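Local coordinates for hydrolase, HAD superfamily, subfamily III A (Legionella pneumophila, PDB 3N1U) that probably hydrolyses 3-deoxy-D-manno-octulosonate 8-phosphate to 3-deoxy-D-manno-octulosonate and inorganic phosphate, using magnesium as cofactor, at the interface of chains A and B. Coordinates in Å, arbitrary orientation; residue numbers count along the deposited sequence, not the author numbering. Chains: chain A/B, Hydrolase, HAD superfamily, subfamily III A.

Contact 1: the interface of chains A and B. Residues chain A 50, 53, 57, 160, 177, 180; chain B 119-121, 139.
A:Arg160 and B:Asp119 meet tip to tip across the subunit boundary in an end-on, two-pronged salt bridge. NH2 of the guanidinium donates to carboxylate OD1 at 2.8 Å, and NH1 to OD2 at 2.9 Å. Both oxygens use their syn lone pairs, and the two planes lie only 20° apart. A second-shell bond helps fix the arginine: NH1 also donates a hydrogen bond to the backbone oxygen O of A:Gln50 at 3.0 Å, in the carbonyl plane and on a lone pair. On the other side, the backbone N of B:Leu120 reaches OD1 of B:Asp119 from the anti side at 2.7 Å, so OD1 is held by donors from both chains.

The side chain of B:Leu120 follows the edge of this bridge. Its CB lies 3.8 Å from CD1 of A:Ile177. Its CG, anti to the carbonyl carbon (chi1 -52°), sits at the in-plane edge of the guanidinium. Beyond it, CD1 comes 3.7 Å from NH2 of A:Arg160 and also approaches CG1 of A:Ile177 and CD1 of A:Leu57. The guanidinium is sandwiched off-centre, with CG1 of B:Val139 over one face and CD1 of A:Leu57 over the opposite one. Beside it, the selenomethionine A:Met53 points CE at CG of B:Pro121, 3.7 Å away, while its selenium rests over the centre of the A:Tyr180 ring.

B:Asp119 follows the metal ligand B:Asp118 in the GDDxxD motif of HAD enzymes, so this contact probably braces a catalytic loop of one subunit against helices of its neighbour in the tetramer.

Contact 2: the interface of chains A and B. Residues chain A 42-45; chain B 36-38, 44.
Strand 43-48 of chain A pairs with strand 34-38 of chain B, antiparallel, through A:Lys45 and B:Ile37. The backbone bonds come first. The amide N of B:Ile37 donates to O of A:Lys45 at 3.0 Å, and N of A:Lys45 returns a bond to O of B:Ile37 at 3.2 Å. This reciprocal pair joins the two strands edge to edge, and A:Leu44 opposite B:Asp38 continues the antiparallel register.

A polar side-chain bond lies at the end of the pairing. ND2 of A:Asn42 donates to carboxylate OD2 of B:Asp38 at 3.0 Å. The acceptor lies in the amide plane, but the donor comes from above the carboxylate, 45° out of its plane, and the two side chains cross at about a right angle. In B:Asp38, CG stands between the backbone N and the carbonyl carbon (chi1 83°), which directs OD2 toward the asparagine. The amide oxygen OD1 of A:Asn42 turns back to its own chain, where it accepts a weak bond from N of A:Glu43.

Apolar packing fills in between. With CG anti to its own carbonyl carbon (chi1 -58°), A:Leu44 sets that atom against the aspartate, 3.4 Å from CB of B:Asp38. One methyl branch, CD2, is 3.6 Å from that same CB; it also meets CD1 of B:Leu44 at 3.6 Å, where the two leucine side chains cross roughly perpendicularly. The aspartate thus offers its CB to the leucine and its carboxylate to the asparagine.

Together the strands form a beta sheet that runs from one subunit into the next. In the homotetramer such pairing would link the hairpins of neighbouring subunits, and it probably contributes to the intersubunit barrel typical of KdsC enzymes.

Contact 1: the interface of chains A and B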
loop_
_atom_site.group_PDB
_atom_site.type_symbol
_atom_site.label_atom_id
_atom_site.label_comp_id
_atom_site.label_asym_id
_atom_site.label_seq_id
_atom_site.Cartn_x
_atom_site.Cartn_y
_atom_site.Cartn_z
ATOM N N GLN A 50 5.066 -13.307 5.823
ATOM C CA GLN A 50 4.812 -13.824 7.182
ATOM C C GLN A 50 3.641 -14.801 7.204
ATOM O O GLN A 50 3.584 -15.661 8.049
ATOM C CB GLN A 50 4.556 -12.709 8.204
ATOM C CG GLN A 50 5.834 -11.861 8.482
ATOM C CD GLN A 50 5.548 -10.614 9.325
ATOM O OE1 GLN A 50 4.429 -10.441 9.790
ATOM N NE2 GLN A 50 6.556 -9.743 9.498
HETATM N N MSE A 53 4.964 -18.141 5.884
HETATM C CA MSE A 53 5.675 -18.807 6.997
HETATM C C MSE A 53 4.688 -19.412 8.008
HETATM O O MSE A 53 4.914 -20.532 8.484
HETATM C CB MSE A 53 6.631 -17.804 7.692
HETATM C CG MSE A 53 7.239 -18.297 8.973
HETATM SE SE MSE A 53 8.554 -19.700 8.533
HETATM C CE MSE A 53 9.866 -18.464 7.889
ATOM N N LEU A 57 4.568 -23.232 9.066
ATOM C CA LEU A 57 4.710 -23.662 10.461
ATOM C C LEU A 57 3.567 -24.585 10.864
ATOM O O LEU A 57 3.782 -25.561 11.605
ATOM C CB LEU A 57 4.755 -22.466 11.403
ATOM C CG LEU A 57 6.048 -21.600 11.339
ATOM C CD1 LEU A 57 5.940 -20.244 12.086
ATOM C CD2 LEU A 57 7.227 -22.364 11.866
ATOM N N ARG A 160 -1.011 -15.144 9.521
ATOM C CA ARG A 160 0.070 -15.557 10.426
ATOM C C ARG A 160 -0.421 -15.440 11.894
ATOM O O ARG A 160 -0.103 -16.286 12.741
ATOM C CB ARG A 160 1.281 -14.607 10.269
ATOM C CG ARG A 160 2.391 -14.883 11.278
ATOM C CD ARG A 160 2.804 -16.402 11.276
ATOM N NE ARG A 160 4.003 -16.590 12.067
ATOM C CZ ARG A 160 5.231 -16.263 11.634
ATOM N NH1 ARG A 160 5.415 -15.800 10.396
ATOM N NH2 ARG A 160 6.295 -16.407 12.435
ATOM N N ILE A 177 8.665 -24.411 14.583
ATOM C CA ILE A 177 9.860 -23.697 14.056
ATOM C C ILE A 177 11.040 -24.630 13.950
ATOM O O ILE A 177 11.874 -24.503 13.027
ATOM C CB ILE A 177 10.165 -22.366 14.831
ATOM C CG1 ILE A 177 11.255 -21.500 14.154
ATOM C CG2 ILE A 177 10.600 -22.667 16.295
ATOM C CD1 ILE A 177 11.018 -21.140 12.658
ATOM N N TYR A 180 10.233 -26.805 10.810
ATOM C CA TYR A 180 10.530 -25.959 9.652
ATOM C C TYR A 180 12.024 -25.776 9.367
ATOM O O TYR A 180 12.439 -25.890 8.211
ATOM C CB TYR A 180 9.875 -24.568 9.785
ATOM C CG TYR A 180 10.333 -23.582 8.737
ATOM C CD1 TYR A 180 9.734 -23.533 7.476
ATOM C CD2 TYR A 180 11.373 -22.697 9.014
ATOM C CE1 TYR A 180 10.174 -22.594 6.499
ATOM C CE2 TYR A 180 11.808 -21.759 8.070
ATOM C CZ TYR A 180 11.212 -21.721 6.815
ATOM O OH TYR A 180 11.688 -20.787 5.902
ATOM N N ASP B 119 11.350 -11.986 11.201
ATOM C CA ASP B 119 10.676 -13.288 11.426
ATOM C C ASP B 119 11.612 -14.277 12.175
ATOM O O ASP B 119 12.806 -13.969 12.415
ATOM C CB ASP B 119 10.081 -13.879 10.106
ATOM C CG ASP B 119 8.789 -14.704 10.347
ATOM O OD1 ASP B 119 8.646 -15.294 11.443
ATOM O OD2 ASP B 119 7.924 -14.778 9.431
ATOM N N LEU B 120 11.087 -15.423 12.578
ATOM C CA LEU B 120 11.787 -16.297 13.516
ATOM C C LEU B 120 13.175 -16.735 13.058
ATOM O O LEU B 120 14.053 -16.882 13.896
ATOM C CB LEU B 120 10.891 -17.512 13.862
ATOM C CG LEU B 120 9.482 -17.088 14.322
ATOM C CD1 LEU B 120 8.662 -18.376 14.522
ATOM C CD2 LEU B 120 9.579 -16.333 15.640
ATOM N N PRO B 121 13.385 -16.963 11.744
ATOM C CA PRO B 121 14.772 -17.376 11.374
ATOM C C PRO B 121 15.846 -16.295 11.557
ATOM O O PRO B 121 17.043 -16.622 11.628
ATOM C CB PRO B 121 14.647 -17.830 9.917
ATOM C CG PRO B 121 13.051 -18.084 9.725
ATOM C CD PRO B 121 12.462 -16.994 10.582
ATOM N N VAL B 139 7.370 -10.110 13.645
ATOM C CA VAL B 139 6.509 -11.019 14.407
ATOM C C VAL B 139 6.771 -10.812 15.909
ATOM O O VAL B 139 7.842 -10.299 16.310
ATOM C CB VAL B 139 6.680 -12.504 13.990
ATOM C CG1 VAL B 139 6.414 -12.608 12.429
ATOM C CG2 VAL B 139 8.072 -13.063 14.424
#

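Contact 2: the interface of chains A and B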
loop_
_atom_site.group_PDB
_atom_site.type_symbol
_atom_site.label_atom_id
_atom_site.label_comp_id
_atom_site.label_asym_id
_atom_site.label_seq_id
_atom_site.Cartn_x
_atom_site.Cartn_y
_atom_site.Cartn_z
ATOM N N ASN A 42 -3.128 -9.330 -18.222
ATOM C CA ASN A 42 -2.398 -10.100 -17.218
ATOM C C ASN A 42 -2.860 -9.628 -15.840
ATOM O O ASN A 42 -3.311 -8.483 -15.725
ATOM C CB ASN A 42 -0.896 -9.879 -17.322
ATOM C CG ASN A 42 -0.078 -10.915 -16.498
ATOM O OD1 ASN A 42 -0.582 -11.987 -16.055
ATOM N ND2 ASN A 42 1.204 -10.581 -16.291
ATOM N N GLU A 43 -2.764 -10.494 -14.837
ATOM C CA GLU A 43 -3.281 -10.202 -13.461
ATOM C C GLU A 43 -2.215 -10.582 -12.463
ATOM O O GLU A 43 -1.432 -11.541 -12.687
ATOM C CB GLU A 43 -4.535 -11.018 -13.117
ATOM C CG GLU A 43 -5.716 -10.939 -14.090
ATOM C CD GLU A 43 -6.675 -12.127 -13.930
ATOM O OE1 GLU A 43 -6.582 -13.121 -14.707
ATOM O OE2 GLU A 43 -7.515 -12.075 -13.015
ATOM N N LEU A 44 -2.219 -9.900 -11.318
ATOM C CA LEU A 44 -1.294 -10.301 -10.266
ATOM C C LEU A 44 -2.044 -10.176 -8.977
ATOM O O LEU A 44 -3.077 -9.484 -8.919
ATOM C CB LEU A 44 -0.080 -9.363 -10.236
ATOM C CG LEU A 44 0.760 -9.232 -11.476
ATOM C CD1 LEU A 44 0.326 -7.985 -12.267
ATOM C CD2 LEU A 44 2.229 -9.029 -11.049
ATOM N N LYS A 45 -1.579 -10.890 -7.964
ATOM C CA LYS A 45 -2.014 -10.651 -6.587
ATOM C C LYS A 45 -0.749 -10.557 -5.736
ATOM O O LYS A 45 0.317 -11.063 -6.123
ATOM C CB LYS A 45 -2.836 -11.814 -6.010
ATOM C CG LYS A 45 -3.995 -12.287 -6.906
ATOM C CD LYS A 45 -4.701 -13.501 -6.316
ATOM C CE LYS A 45 -5.885 -13.928 -7.184
ATOM N NZ LYS A 45 -6.923 -12.842 -7.509
ATOM N N HIS B 36 4.657 -10.236 -5.152
ATOM C CA HIS B 36 3.678 -9.995 -6.197
ATOM C C HIS B 36 3.886 -11.070 -7.265
ATOM O O HIS B 36 5.038 -11.336 -7.647
ATOM C CB HIS B 36 3.851 -8.611 -6.826
ATOM C CG HIS B 36 4.105 -7.513 -5.836
ATOM N ND1 HIS B 36 3.118 -7.012 -5.011
ATOM C CD2 HIS B 36 5.219 -6.773 -5.588
ATOM C CE1 HIS B 36 3.621 -6.029 -4.276
ATOM N NE2 HIS B 36 4.891 -5.856 -4.604
ATOM N N ILE B 37 2.816 -11.774 -7.631
ATOM C CA ILE B 37 2.935 -12.937 -8.497
ATOM C C ILE B 37 1.967 -12.760 -9.633
ATOM O O ILE B 37 0.774 -12.436 -9.431
ATOM C CB ILE B 37 2.651 -14.267 -7.713
ATOM C CG1 ILE B 37 3.669 -14.475 -6.560
ATOM C CG2 ILE B 37 2.738 -15.479 -8.671
ATOM C CD1 ILE B 37 3.282 -15.760 -5.687
ATOM N N ASP B 38 2.422 -13.011 -10.858
ATOM C CA ASP B 38 1.496 -12.926 -11.962
ATOM C C ASP B 38 0.945 -14.294 -12.464
ATOM O O ASP B 38 1.270 -15.335 -11.896
ATOM C CB ASP B 38 2.035 -12.000 -13.091
ATOM C CG ASP B 38 2.998 -12.694 -14.041
ATOM O OD1 ASP B 38 3.286 -13.893 -13.862
ATOM O OD2 ASP B 38 3.463 -11.995 -14.968
ATOM N N LEU B 44 7.607 -10.216 -8.294
ATOM C CA LEU B 44 8.246 -8.922 -8.098
ATOM C C LEU B 44 8.298 -8.698 -6.620
ATOM O O LEU B 44 7.559 -9.352 -5.862
ATOM C CB LEU B 44 7.410 -7.811 -8.747
ATOM C CG LEU B 44 7.121 -7.895 -10.221
ATOM C CD1 LEU B 44 5.729 -8.513 -10.443
ATOM C CD2 LEU B 44 7.094 -6.462 -10.793
#

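About 23 Å separates the C-alpha centres of contact 1 and contact 2, two patches of the same A-B interface. They share no residue, but in chain A they are joined by sequence: strand 43-48 of contact 2 leads directly into helix 49-60, which supplies part of contact 1. A shift of the paired hairpin could therefore be felt by the helix that faces the neighbour's metal-site loop. One patch joins subunits by extending a sheet, the other by side chains near the active site, so tetramer assembly and active-site architecture are plausibly coupled.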